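Local coordinates for putative PAS/PAC sensor protein (Nakamurella multipartita DSM 44233, PDB 6HMJ) that senses blue light through a flavin-binding light-oxygen-voltage (LOV) domain and mediates RNA binding and translational regulation, probably through its ANTAR domain, at residues 191-197 against 351-356; 240-244 against 263-267; 248-254 against 341-347; 268-274 against 285-289. All coordinates share one frame; numbering follows the deposited sequence.

Contact 1: 191-197 against 351-356; sequences PLRRRLS and TERVER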
# COMPACT_ATOMS: atom_id res chain seq x y z
N PRO A 191 -15.60 0.68 8.78
CA PRO A 191 -15.19 1.75 7.86
C PRO A 191 -13.68 1.93 7.91
O PRO A 191 -13.04 1.67 8.93
CB PRO A 191 -15.95 2.98 8.35
CG PRO A 191 -16.30 2.68 9.77
CD PRO A 191 -16.47 1.19 9.85
N LEU A 192 -13.12 2.40 6.80
CA LEU A 192 -11.68 2.24 6.55
C LEU A 192 -10.84 2.87 7.66
O LEU A 192 -9.89 2.24 8.15
CB LEU A 192 -11.32 2.84 5.19
CG LEU A 192 -9.84 2.80 4.82
CD1 LEU A 192 -9.29 1.39 4.91
CD2 LEU A 192 -9.63 3.36 3.42
N ARG A 193 -11.14 4.11 8.05
CA ARG A 193 -10.27 4.80 9.00
C ARG A 193 -10.28 4.11 10.36
O ARG A 193 -9.23 3.95 10.99
CB ARG A 193 -10.68 6.26 9.13
CG ARG A 193 -10.50 7.03 7.84
CD ARG A 193 -11.01 8.44 7.93
NE ARG A 193 -10.84 9.15 6.66
CZ ARG A 193 -11.36 10.34 6.39
NH1 ARG A 193 -12.09 10.98 7.29
NH2 ARG A 193 -11.14 10.89 5.20
N ARG A 194 -11.46 3.72 10.84
CA ARG A 194 -11.53 2.89 12.05
C ARG A 194 -10.75 1.60 11.85
O ARG A 194 -9.98 1.19 12.73
CB ARG A 194 -12.99 2.60 12.39
CG ARG A 194 -13.24 1.62 13.53
CD ARG A 194 -13.02 2.25 14.89
NE ARG A 194 -13.44 1.36 15.97
CZ ARG A 194 -14.71 1.10 16.28
NH1 ARG A 194 -15.69 1.67 15.59
NH2 ARG A 194 -15.00 0.28 17.28
N ARG A 195 -10.93 0.96 10.70
CA ARG A 195 -10.25 -0.29 10.41
C ARG A 195 -8.73 -0.13 10.48
O ARG A 195 -8.04 -0.94 11.11
CB ARG A 195 -10.67 -0.78 9.02
CG ARG A 195 -10.41 -2.23 8.73
CD ARG A 195 -10.67 -2.52 7.26
NE ARG A 195 -11.91 -1.89 6.81
CZ ARG A 195 -12.16 -1.54 5.55
NH1 ARG A 195 -11.26 -1.76 4.59
NH2 ARG A 195 -13.32 -0.97 5.24
N LEU A 196 -8.20 0.92 9.84
CA LEU A 196 -6.76 1.12 9.82
C LEU A 196 -6.23 1.49 11.20
O LEU A 196 -5.14 1.07 11.59
CB LEU A 196 -6.41 2.20 8.80
CG LEU A 196 -4.94 2.39 8.42
CD1 LEU A 196 -4.30 1.08 7.97
CD2 LEU A 196 -4.84 3.44 7.33
N SER A 197 -6.99 2.29 11.96
CA SER A 197 -6.55 2.68 13.29
C SER A 197 -6.34 1.46 14.19
O SER A 197 -5.35 1.40 14.92
CB SER A 197 -7.57 3.63 13.92
OG SER A 197 -7.23 3.92 15.26
N THR A 351 -17.40 9.06 13.44
CA THR A 351 -16.20 8.29 13.76
C THR A 351 -15.10 8.52 12.73
O THR A 351 -13.97 8.85 13.08
CB THR A 351 -16.55 6.80 13.85
OG1 THR A 351 -17.54 6.60 14.87
CG2 THR A 351 -15.31 5.97 14.17
N GLU A 352 -15.42 8.34 11.44
CA GLU A 352 -14.40 8.46 10.41
C GLU A 352 -13.77 9.85 10.40
O GLU A 352 -12.55 9.98 10.25
CB GLU A 352 -15.00 8.14 9.04
CG GLU A 352 -15.35 6.68 8.85
CD GLU A 352 -14.11 5.81 8.74
OE1 GLU A 352 -13.74 5.19 9.76
OE2 GLU A 352 -13.52 5.75 7.65
N ARG A 353 -14.59 10.89 10.57
CA ARG A 353 -14.04 12.24 10.65
C ARG A 353 -13.14 12.39 11.86
O ARG A 353 -12.05 12.97 11.78
CB ARG A 353 -15.19 13.26 10.68
CG ARG A 353 -14.74 14.70 10.64
CD ARG A 353 -14.77 15.34 12.01
NE ARG A 353 -16.14 15.60 12.46
CZ ARG A 353 -16.46 15.97 13.70
NH1 ARG A 353 -15.52 16.13 14.62
NH2 ARG A 353 -17.73 16.18 14.00
N VAL A 354 -13.59 11.89 13.02
CA VAL A 354 -12.80 12.00 14.24
C VAL A 354 -11.49 11.22 14.10
O VAL A 354 -10.44 11.67 14.56
CB VAL A 354 -13.61 11.52 15.45
CG1 VAL A 354 -12.70 11.22 16.64
CG2 VAL A 354 -14.66 12.56 15.83
N GLU A 355 -11.55 10.05 13.47
CA GLU A 355 -10.35 9.25 13.29
C GLU A 355 -9.30 10.01 12.47
O GLU A 355 -8.11 9.95 12.78
CB GLU A 355 -10.70 7.92 12.61
CG GLU A 355 -9.74 6.79 12.95
CD GLU A 355 -9.87 6.34 14.39
OE1 GLU A 355 -10.97 5.92 14.78
OE2 GLU A 355 -8.86 6.41 15.12
N ARG A 356 -9.74 10.71 11.43
CA ARG A 356 -8.82 11.54 10.66
C ARG A 356 -8.30 12.71 11.50
O ARG A 356 -7.09 12.96 11.55
CB ARG A 356 -9.50 12.06 9.40
CG ARG A 356 -8.62 12.98 8.55
CD ARG A 356 -9.35 13.47 7.32
NE ARG A 356 -8.49 14.24 6.43
CZ ARG A 356 -8.42 15.57 6.42
NH1 ARG A 356 -9.15 16.30 7.25
NH2 ARG A 356 -7.60 16.18 5.56
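The carboxylate of Glu352 overlaps the ring of Pro191, with CD 3.4 Å from Pro191 CB, and reaches under the first turn of helix 192-202. Its chain bends at chi2 (-70°), bringing both oxygens to the backbone amides there. OE2 takes the hydrogen bond from Arg193 N at 2.9 Å and OE1 the one from Arg194 N, each through its syn lone pair. A carboxylate at this end of a helix should suit the positive side of the helix dipole. In return, the extended Arg193 sends NH1 back to Glu352 O at 3.2 Å. That oxygen also serves Arg356 N, from the opposite face of the carbonyl plane, and NH1 arrives well above the plane rather than on a lone pair. Arg356 CB lies over one face of the Arg193 guanidinium. The two arginines run side by side, and backbone oxygens take up their ends: Ala149 O for Arg193, Phe150 O and Asp151 O for Arg356. One turn on, Ser197 OG donates to Glu355 OE2 from above the carboxylate plane (3.0 Å). The axes of 192-197 and 351-356 pass 8.7 Å apart at 49°; the contact joins helix 351-372, backed by strand 323-334, to helix 192-202, which packs on helices 114-149 and 172-185.

Contact 2: 240-244 against 263-267; sequences RAAHD and YANPA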
# COMPACT_ATOMS: atom_id res chain seq x y z
N ARG A 240 -44.27 13.18 9.92
CA ARG A 240 -43.75 12.32 8.87
C ARG A 240 -42.30 12.67 8.54
O ARG A 240 -41.48 11.78 8.30
CB ARG A 240 -44.62 12.42 7.63
CG ARG A 240 -44.23 11.47 6.52
CD ARG A 240 -44.35 10.02 6.93
NE ARG A 240 -44.36 9.15 5.76
CZ ARG A 240 -44.48 7.83 5.81
NH1 ARG A 240 -44.60 7.21 6.98
NH2 ARG A 240 -44.48 7.12 4.69
N ALA A 241 -41.97 13.96 8.52
CA ALA A 241 -40.62 14.38 8.15
C ALA A 241 -39.60 13.82 9.14
O ALA A 241 -38.63 13.17 8.74
CB ALA A 241 -40.54 15.90 8.10
N ALA A 242 -39.80 14.07 10.43
CA ALA A 242 -38.88 13.55 11.43
C ALA A 242 -38.83 12.03 11.41
O ALA A 242 -37.79 11.44 11.73
CB ALA A 242 -39.29 14.04 12.82
N HIS A 243 -39.92 11.37 11.02
CA HIS A 243 -39.94 9.92 11.02
C HIS A 243 -39.04 9.34 9.93
O HIS A 243 -38.32 8.36 10.16
CB HIS A 243 -41.37 9.42 10.85
CG HIS A 243 -41.54 7.96 11.10
ND1 HIS A 243 -41.55 7.42 12.36
CD2 HIS A 243 -41.71 6.92 10.24
CE1 HIS A 243 -41.72 6.11 12.28
NE2 HIS A 243 -41.82 5.78 11.00
N ASP A 244 -39.06 9.94 8.73
CA ASP A 244 -38.34 9.39 7.59
C ASP A 244 -36.95 10.00 7.40
O ASP A 244 -36.19 9.50 6.56
CB ASP A 244 -39.16 9.60 6.31
CG ASP A 244 -40.44 8.79 6.31
OD1 ASP A 244 -40.64 7.99 7.26
OD2 ASP A 244 -41.25 8.94 5.37
N TYR A 263 -39.35 11.13 22.46
CA TYR A 263 -39.42 10.80 21.05
C TYR A 263 -38.06 10.32 20.55
O TYR A 263 -37.02 10.81 21.00
CB TYR A 263 -39.88 11.98 20.19
CG TYR A 263 -39.87 11.64 18.72
CD1 TYR A 263 -40.89 10.89 18.15
CD2 TYR A 263 -38.83 12.06 17.90
CE1 TYR A 263 -40.88 10.57 16.81
CE2 TYR A 263 -38.81 11.75 16.55
CZ TYR A 263 -39.83 11.00 16.01
OH TYR A 263 -39.81 10.69 14.67
N ALA A 264 -38.09 9.38 19.62
CA ALA A 264 -36.88 8.89 18.96
C ALA A 264 -37.28 8.26 17.64
O ALA A 264 -38.12 7.35 17.61
CB ALA A 264 -36.14 7.89 19.84
N ASN A 265 -36.70 8.73 16.54
CA ASN A 265 -37.08 8.29 15.21
C ASN A 265 -36.28 7.05 14.81
O ASN A 265 -35.28 6.70 15.45
CB ASN A 265 -36.87 9.42 14.21
CG ASN A 265 -35.40 9.77 14.00
OD1 ASN A 265 -34.53 9.27 14.70
ND2 ASN A 265 -35.13 10.63 13.03
N PRO A 266 -36.70 6.36 13.75
CA PRO A 266 -36.00 5.12 13.37
C PRO A 266 -34.52 5.31 13.06
O PRO A 266 -33.73 4.39 13.30
CB PRO A 266 -36.78 4.65 12.13
CG PRO A 266 -38.13 5.26 12.27
CD PRO A 266 -37.89 6.60 12.93
N ALA A 267 -34.12 6.47 12.53
CA ALA A 267 -32.70 6.71 12.29
C ALA A 267 -31.91 6.59 13.59
O ALA A 267 -30.77 6.11 13.59
CB ALA A 267 -32.50 8.08 11.66
O HOH W 1 -35.63 8.39 10.91
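Ala242, near the end of helix 234-244, presents its carbonyl to Asn265: ND2 donates to Ala242 O at 3.1 Å, with the acceptor lying in the amide plane and ND2 nearly in line with the C=O bond (164° at the oxygen). Ala242 CB rests against the tyrosine of the strand end, 3.9 Å from Tyr263 OH. Next comes His243. Its CG stands anti to the backbone N (chi1 -169°), and this places the ring so that Pro266 CG sits over one face, a CH-pi contact 4.0 Å from CG to the ring centroid. Tyr263 OH lies at the edge of the same imidazole. A water donates a hydrogen bond to His243 O and accepts one from Ala267 N. The amide of Asn265 works on both sides: while ND2 binds the helix end and Val247 O, OD1 accepts from Ile249 N and from Phe268 N, and the residue thereby also ties down the chain entering strand 250-253. This is a side-chain N-cap at the start of helix 266-272, within the flavin-binding PAS domain, with helix 234-244 packed against the turn from strand 261-264.

Contact 3: 248-254 against 341-347; sequences AITVADV and THYIGYQ. With FMN (flavin mononucleotide), chain E.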
# COMPACT_ATOMS: atom_id res chain seq x y z
N ALA A 248 -30.54 10.88 13.01
CA ALA A 248 -31.25 10.59 14.25
C ALA A 248 -31.86 11.86 14.83
O ALA A 248 -31.23 12.92 14.83
CB ALA A 248 -30.30 9.95 15.27
N ILE A 249 -33.08 11.73 15.33
CA ILE A 249 -33.79 12.82 15.99
C ILE A 249 -34.36 12.28 17.30
O ILE A 249 -34.99 11.21 17.31
CB ILE A 249 -34.91 13.40 15.11
CG1 ILE A 249 -34.32 13.87 13.77
CG2 ILE A 249 -35.62 14.55 15.83
CD1 ILE A 249 -35.36 14.38 12.79
N THR A 250 -34.13 13.01 18.39
CA THR A 250 -34.65 12.63 19.69
C THR A 250 -35.17 13.88 20.40
O THR A 250 -34.67 14.99 20.18
CB THR A 250 -33.59 11.94 20.55
OG1 THR A 250 -32.43 12.77 20.65
CG2 THR A 250 -33.21 10.60 19.95
N VAL A 251 -36.17 13.69 21.25
CA VAL A 251 -36.73 14.76 22.06
C VAL A 251 -36.77 14.30 23.51
O VAL A 251 -37.19 13.18 23.80
CB VAL A 251 -38.13 15.18 21.58
CG1 VAL A 251 -38.64 16.36 22.40
CG2 VAL A 251 -38.12 15.51 20.10
N ALA A 252 -36.35 15.17 24.41
CA ALA A 252 -36.39 14.91 25.84
C ALA A 252 -37.24 15.98 26.51
O ALA A 252 -37.19 17.16 26.14
CB ALA A 252 -34.98 14.90 26.45
N ASP A 253 -38.02 15.56 27.50
CA ASP A 253 -38.89 16.45 28.27
C ASP A 253 -38.15 16.87 29.53
O ASP A 253 -38.06 16.11 30.49
CB ASP A 253 -40.21 15.76 28.59
CG ASP A 253 -41.18 16.67 29.32
OD1 ASP A 253 -40.78 17.79 29.70
OD2 ASP A 253 -42.34 16.26 29.51
N VAL A 254 -37.63 18.10 29.54
CA VAL A 254 -36.89 18.60 30.69
C VAL A 254 -37.81 19.12 31.78
O VAL A 254 -37.32 19.61 32.81
CB VAL A 254 -35.89 19.71 30.29
CG1 VAL A 254 -34.79 19.12 29.40
CG2 VAL A 254 -36.60 20.85 29.58
N THR A 341 -39.17 23.78 27.72
CA THR A 341 -39.92 22.59 28.11
C THR A 341 -39.32 21.30 27.55
O THR A 341 -39.41 20.26 28.20
CB THR A 341 -41.39 22.72 27.68
OG1 THR A 341 -41.51 22.59 26.27
CG2 THR A 341 -41.95 24.06 28.10
N HIS A 342 -38.70 21.35 26.36
CA HIS A 342 -38.06 20.18 25.78
C HIS A 342 -36.68 20.55 25.24
O HIS A 342 -36.30 21.72 25.18
CB HIS A 342 -38.88 19.56 24.64
CG HIS A 342 -40.20 18.99 25.07
ND1 HIS A 342 -41.27 19.79 25.42
CD2 HIS A 342 -40.62 17.71 25.21
CE1 HIS A 342 -42.30 19.02 25.75
NE2 HIS A 342 -41.93 17.76 25.63
N TYR A 343 -35.93 19.52 24.85
CA TYR A 343 -34.67 19.64 24.14
C TYR A 343 -34.69 18.65 22.99
O TYR A 343 -35.19 17.53 23.13
CB TYR A 343 -33.46 19.35 25.05
CG TYR A 343 -32.67 20.57 25.48
CD1 TYR A 343 -33.02 21.27 26.62
CD2 TYR A 343 -31.58 21.01 24.75
CE1 TYR A 343 -32.30 22.38 27.03
CE2 TYR A 343 -30.85 22.11 25.15
CZ TYR A 343 -31.22 22.80 26.29
OH TYR A 343 -30.51 23.90 26.69
N ILE A 344 -34.16 19.06 21.84
CA ILE A 344 -34.03 18.18 20.68
C ILE A 344 -32.57 17.79 20.55
O ILE A 344 -31.67 18.62 20.74
CB ILE A 344 -34.54 18.85 19.39
CG1 ILE A 344 -35.93 19.44 19.60
CG2 ILE A 344 -34.56 17.83 18.25
CD1 ILE A 344 -36.44 20.24 18.43
N GLY A 345 -32.33 16.52 20.24
CA GLY A 345 -30.98 16.01 20.03
C GLY A 345 -30.86 15.38 18.66
O GLY A 345 -31.74 14.65 18.23
N TYR A 346 -29.75 15.68 17.98
CA TYR A 346 -29.47 15.17 16.64
C TYR A 346 -28.14 14.43 16.69
O TYR A 346 -27.08 15.04 16.54
CB TYR A 346 -29.43 16.31 15.61
CG TYR A 346 -30.56 17.30 15.75
CD1 TYR A 346 -30.50 18.33 16.68
CD2 TYR A 346 -31.69 17.21 14.94
CE1 TYR A 346 -31.53 19.23 16.81
CE2 TYR A 346 -32.73 18.11 15.06
CZ TYR A 346 -32.64 19.12 16.00
OH TYR A 346 -33.67 20.03 16.12
N GLN A 347 -28.20 13.11 16.88
CA GLN A 347 -26.98 12.32 16.99
C GLN A 347 -26.41 12.01 15.61
O GLN A 347 -27.15 11.71 14.67
CB GLN A 347 -27.27 11.02 17.74
CG GLN A 347 -27.71 11.21 19.19
CD GLN A 347 -29.20 11.48 19.34
OE1 GLN A 347 -29.92 11.60 18.35
NE2 GLN A 347 -29.66 11.57 20.58
N1 FMN E . -25.66 11.98 25.94
C2 FMN E . -24.95 11.06 25.26
O2 FMN E . -23.91 10.60 25.77
N3 FMN E . -25.31 10.63 24.04
C4 FMN E . -26.41 11.07 23.41
O4 FMN E . -26.71 10.64 22.28
C4A FMN E . -27.25 12.07 24.10
N5 FMN E . -28.37 12.57 23.54
C5A FMN E . -29.11 13.49 24.19
C6 FMN E . -30.26 13.98 23.58
C7 FMN E . -31.05 14.92 24.22
C7M FMN E . -32.29 15.44 23.55
C8 FMN E . -30.66 15.41 25.57
C8M FMN E . -31.48 16.44 26.30
C9 FMN E . -29.51 14.93 26.18
C9A FMN E . -28.71 13.98 25.54
N10 FMN E . -27.54 13.46 26.14
C10 FMN E . -26.79 12.51 25.43
C1' FMN E . -27.04 13.88 27.46
C2' FMN E . -27.51 12.92 28.54
O2' FMN E . -28.83 12.45 28.26
C3' FMN E . -27.50 13.64 29.87
O3' FMN E . -28.36 14.79 29.79
C4' FMN E . -26.12 14.13 30.28
O4' FMN E . -25.21 13.03 30.35
C5' FMN E . -26.29 14.82 31.63
O5' FMN E . -25.34 14.36 32.58
P FMN E . -25.79 13.31 33.71
O1P FMN E . -24.52 13.08 34.47
O2P FMN E . -26.87 14.04 34.47
O3P FMN E . -26.33 12.12 32.94
O HOH W 2 -27.65 9.93 12.65
O HOH W 3 -28.81 14.02 13.42
O HOH W 4 -43.22 15.94 26.95
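The imidazole of His342 carries the carboxylate of Asp253 on one face, the planes 23° apart and stacked, with OD1 offset toward the rim; OD1 accepts from Thr255 N. A water joins Asp253 OD2 (2.7 Å) to His342 NE2, and Thr341 OG1 pairs with His342 ND1. Val254 CG1 and the flavin methyl C8M both meet the Tyr343 ring obliquely. These residues belong to the antiparallel pairing of strands 250-253 and 340-346: Thr250 with Gly345 and Ala252 with Tyr343 are the hydrogen-bonded pairs, Val251 with Ile344 and Asp253 with His342 the non-hydrogen-bonded ones. On the face bearing Thr250, Ala252 and Gly345 lies the flavin; glycine brings no side chain there, and FMN C7M comes within 3.5 Å of Gly345 N. A bend at chi2 (84°) turns the Gln347 amide onto Thr250: NE2 donates to OG1 at 3.0 Å, and OG1 itself donates to Gly345 O at 3.1 Å, from above the carbonyl plane. The same NE2 makes a weak bond to FMN N5 at 3.4 Å. Thr250 thus helps set the rotation of an amide beside N5, consistent with Gln347 being the glutamine that in LOV domains is thought to relay flavin photochemistry to the sheet.

Contact 4: 268-274 against 285-289; sequences FERLTGY and RFLQA. With FMN (flavin mononucleotide), chain E.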
# COMPACT_ATOMS: atom_id res chain seq x y z
N PHE A 268 -32.50 7.03 14.70
CA PHE A 268 -31.88 6.82 16.00
C PHE A 268 -31.82 5.33 16.33
O PHE A 268 -30.83 4.85 16.89
CB PHE A 268 -32.65 7.59 17.07
CG PHE A 268 -32.10 7.42 18.46
CD1 PHE A 268 -32.57 6.42 19.29
CD2 PHE A 268 -31.12 8.27 18.93
CE1 PHE A 268 -32.07 6.27 20.57
CE2 PHE A 268 -30.61 8.13 20.20
CZ PHE A 268 -31.09 7.12 21.02
N GLU A 269 -32.88 4.59 15.98
CA GLU A 269 -32.88 3.15 16.26
C GLU A 269 -31.78 2.44 15.49
O GLU A 269 -31.08 1.59 16.04
CB GLU A 269 -34.25 2.56 15.91
CG GLU A 269 -35.41 3.21 16.67
CD GLU A 269 -36.75 2.53 16.42
OE1 GLU A 269 -36.75 1.39 15.90
OE2 GLU A 269 -37.79 3.13 16.75
N ARG A 270 -31.59 2.79 14.21
CA ARG A 270 -30.50 2.20 13.44
C ARG A 270 -29.15 2.60 14.01
O ARG A 270 -28.24 1.77 14.11
CB ARG A 270 -30.60 2.61 11.97
CG ARG A 270 -31.72 1.92 11.20
CD ARG A 270 -31.74 2.33 9.73
NE ARG A 270 -32.96 3.05 9.37
CZ ARG A 270 -33.04 4.37 9.16
NH1 ARG A 270 -31.97 5.14 9.26
NH2 ARG A 270 -34.21 4.91 8.84
N LEU A 271 -28.99 3.87 14.39
CA LEU A 271 -27.70 4.35 14.86
C LEU A 271 -27.27 3.64 16.14
O LEU A 271 -26.12 3.22 16.27
CB LEU A 271 -27.76 5.86 15.09
CG LEU A 271 -26.58 6.53 15.78
CD1 LEU A 271 -25.36 6.49 14.88
CD2 LEU A 271 -26.92 7.96 16.17
N THR A 272 -28.20 3.49 17.08
CA THR A 272 -27.86 3.00 18.41
C THR A 272 -28.19 1.53 18.62
O THR A 272 -27.69 0.93 19.58
CB THR A 272 -28.60 3.82 19.48
OG1 THR A 272 -30.02 3.64 19.33
CG2 THR A 272 -28.26 5.30 19.35
N GLY A 273 -29.01 0.93 17.76
CA GLY A 273 -29.48 -0.41 18.00
C GLY A 273 -30.56 -0.52 19.05
O GLY A 273 -30.92 -1.64 19.43
N TYR A 274 -31.09 0.60 19.53
CA TYR A 274 -32.19 0.62 20.49
C TYR A 274 -33.50 0.91 19.79
O TYR A 274 -33.59 1.81 18.95
CB TYR A 274 -31.96 1.69 21.57
CG TYR A 274 -30.89 1.34 22.58
CD1 TYR A 274 -31.18 0.53 23.67
CD2 TYR A 274 -29.60 1.83 22.45
CE1 TYR A 274 -30.21 0.21 24.60
CE2 TYR A 274 -28.62 1.52 23.38
CZ TYR A 274 -28.93 0.71 24.45
OH TYR A 274 -27.96 0.40 25.37
N ARG A 285 -28.47 9.11 28.76
CA ARG A 285 -27.14 8.76 29.23
C ARG A 285 -26.78 7.30 28.97
O ARG A 285 -25.60 6.95 29.04
CB ARG A 285 -26.99 9.10 30.71
CG ARG A 285 -27.66 8.14 31.67
CD ARG A 285 -27.26 8.48 33.09
NE ARG A 285 -27.71 9.81 33.48
CZ ARG A 285 -28.91 10.09 33.98
NH1 ARG A 285 -29.80 9.12 34.17
NH2 ARG A 285 -29.22 11.34 34.31
N PHE A 286 -27.76 6.43 28.72
CA PHE A 286 -27.46 5.01 28.55
C PHE A 286 -26.51 4.77 27.38
O PHE A 286 -25.88 3.71 27.32
CB PHE A 286 -28.73 4.19 28.35
CG PHE A 286 -29.61 4.65 27.22
CD1 PHE A 286 -29.35 4.25 25.91
CD2 PHE A 286 -30.72 5.44 27.46
CE1 PHE A 286 -30.17 4.67 24.87
CE2 PHE A 286 -31.54 5.86 26.43
CZ PHE A 286 -31.27 5.47 25.13
N LEU A 287 -26.40 5.71 26.44
CA LEU A 287 -25.46 5.56 25.34
C LEU A 287 -24.01 5.63 25.81
O LEU A 287 -23.11 5.19 25.08
CB LEU A 287 -25.71 6.63 24.28
CG LEU A 287 -27.06 6.54 23.56
CD1 LEU A 287 -27.26 7.73 22.64
CD2 LEU A 287 -27.17 5.24 22.78
N GLN A 288 -23.77 6.17 27.00
CA GLN A 288 -22.43 6.23 27.56
C GLN A 288 -22.02 4.93 28.23
O GLN A 288 -20.84 4.76 28.55
CB GLN A 288 -22.35 7.37 28.58
CG GLN A 288 -22.64 8.74 28.00
CD GLN A 288 -23.04 9.75 29.05
OE1 GLN A 288 -22.72 9.59 30.23
NE2 GLN A 288 -23.76 10.79 28.64
N ALA A 289 -22.96 4.01 28.44
CA ALA A 289 -22.68 2.70 29.04
C ALA A 289 -21.89 2.86 30.33
O ALA A 289 -20.88 2.21 30.56
CB ALA A 289 -21.94 1.80 28.05
N1 FMN E . -25.66 11.98 25.94
C2 FMN E . -24.95 11.06 25.26
O2 FMN E . -23.91 10.60 25.77
N3 FMN E . -25.31 10.63 24.04
C4 FMN E . -26.41 11.07 23.41
O4 FMN E . -26.71 10.64 22.28
C4A FMN E . -27.25 12.07 24.10
N5 FMN E . -28.37 12.57 23.54
C5A FMN E . -29.11 13.49 24.19
C6 FMN E . -30.26 13.98 23.58
C7 FMN E . -31.05 14.92 24.22
C7M FMN E . -32.29 15.44 23.55
C8 FMN E . -30.66 15.41 25.57
C8M FMN E . -31.48 16.44 26.30
C9 FMN E . -29.51 14.93 26.18
C9A FMN E . -28.71 13.98 25.54
N10 FMN E . -27.54 13.46 26.14
C10 FMN E . -26.79 12.51 25.43
C1' FMN E . -27.04 13.88 27.46
C2' FMN E . -27.51 12.92 28.54
O2' FMN E . -28.83 12.45 28.26
C3' FMN E . -27.50 13.64 29.87
O3' FMN E . -28.36 14.79 29.79
C4' FMN E . -26.12 14.13 30.28
O4' FMN E . -25.21 13.03 30.35
C5' FMN E . -26.29 14.82 31.63
O5' FMN E . -25.34 14.36 32.58
P FMN E . -25.79 13.31 33.71
O1P FMN E . -24.52 13.08 34.47
O2P FMN E . -26.87 14.04 34.47
O3P FMN E . -26.33 12.12 32.94
O HOH W 5 -25.70 1.96 25.23
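Thr272 and Leu287 are the nearest backbone points, CA to CA 7.8 Å, where helix 266-272 ends at Gly273 with positive phi and faces the 3-10 turn 285-288 without a hydrogen bond between them. Side chains therefore do the joining. The edge of Phe286 points at the face of Tyr274 in a T-shaped pair, centroids 4.8 Å apart and planes at 63°, and a water links Tyr274 OH to Phe286 O. Leu287 fits beside them: CD2 lies 3.6 Å from Thr272 CG2, while CD1 turns to the Phe268 ring, 4.2 Å from CE2, and also touches FMN O4 and C4. Phe286 CZ meets Phe268 at its ring edge. Thr272 OG1 donates to Phe268 O and accepts from Tyr274 N, an ST turn that fixes the chain leading to the tyrosine. Arg285 NE gives FMN O3P a hydrogen bond of 2.7 Å (164°), and Gln288 NE2 donates both to FMN O2 (2.9 Å) and to FMN O4' (3.2 Å). The turn thus packs Phe286 and Leu287 against the helix end while Arg285 and Gln288 hydrogen-bond FMN, Leu287 reaching both; Arg285, also bridged to Asp258, probably helps balance the phosphate charge.

Overall arrangement
Contacts 2, 3 and 4 lie in the flavin-binding PAS domain, with centres 12 to 15 Å apart; contact 1 stands 20 to 28 Å from them, between that domain and helices 114-149, 172-185 and 192-202. Contacts 2 and 3 share the six-stranded sheet through neighbouring strands 261-264 and 250-253, and their segments alternate along the chain. Contact 4 uses helix 266-272, whose first residues belong to contact 2, and falls within the chain span between the halves of contact 3; contacts 3 and 4 both touch FMN. Strand 340-346 of contact 3 leads directly into helix 351-372 of contact 1, a plausible path from flavin to RNA-binding part. Contacts 1, 2 and 3 also touch the second subunit.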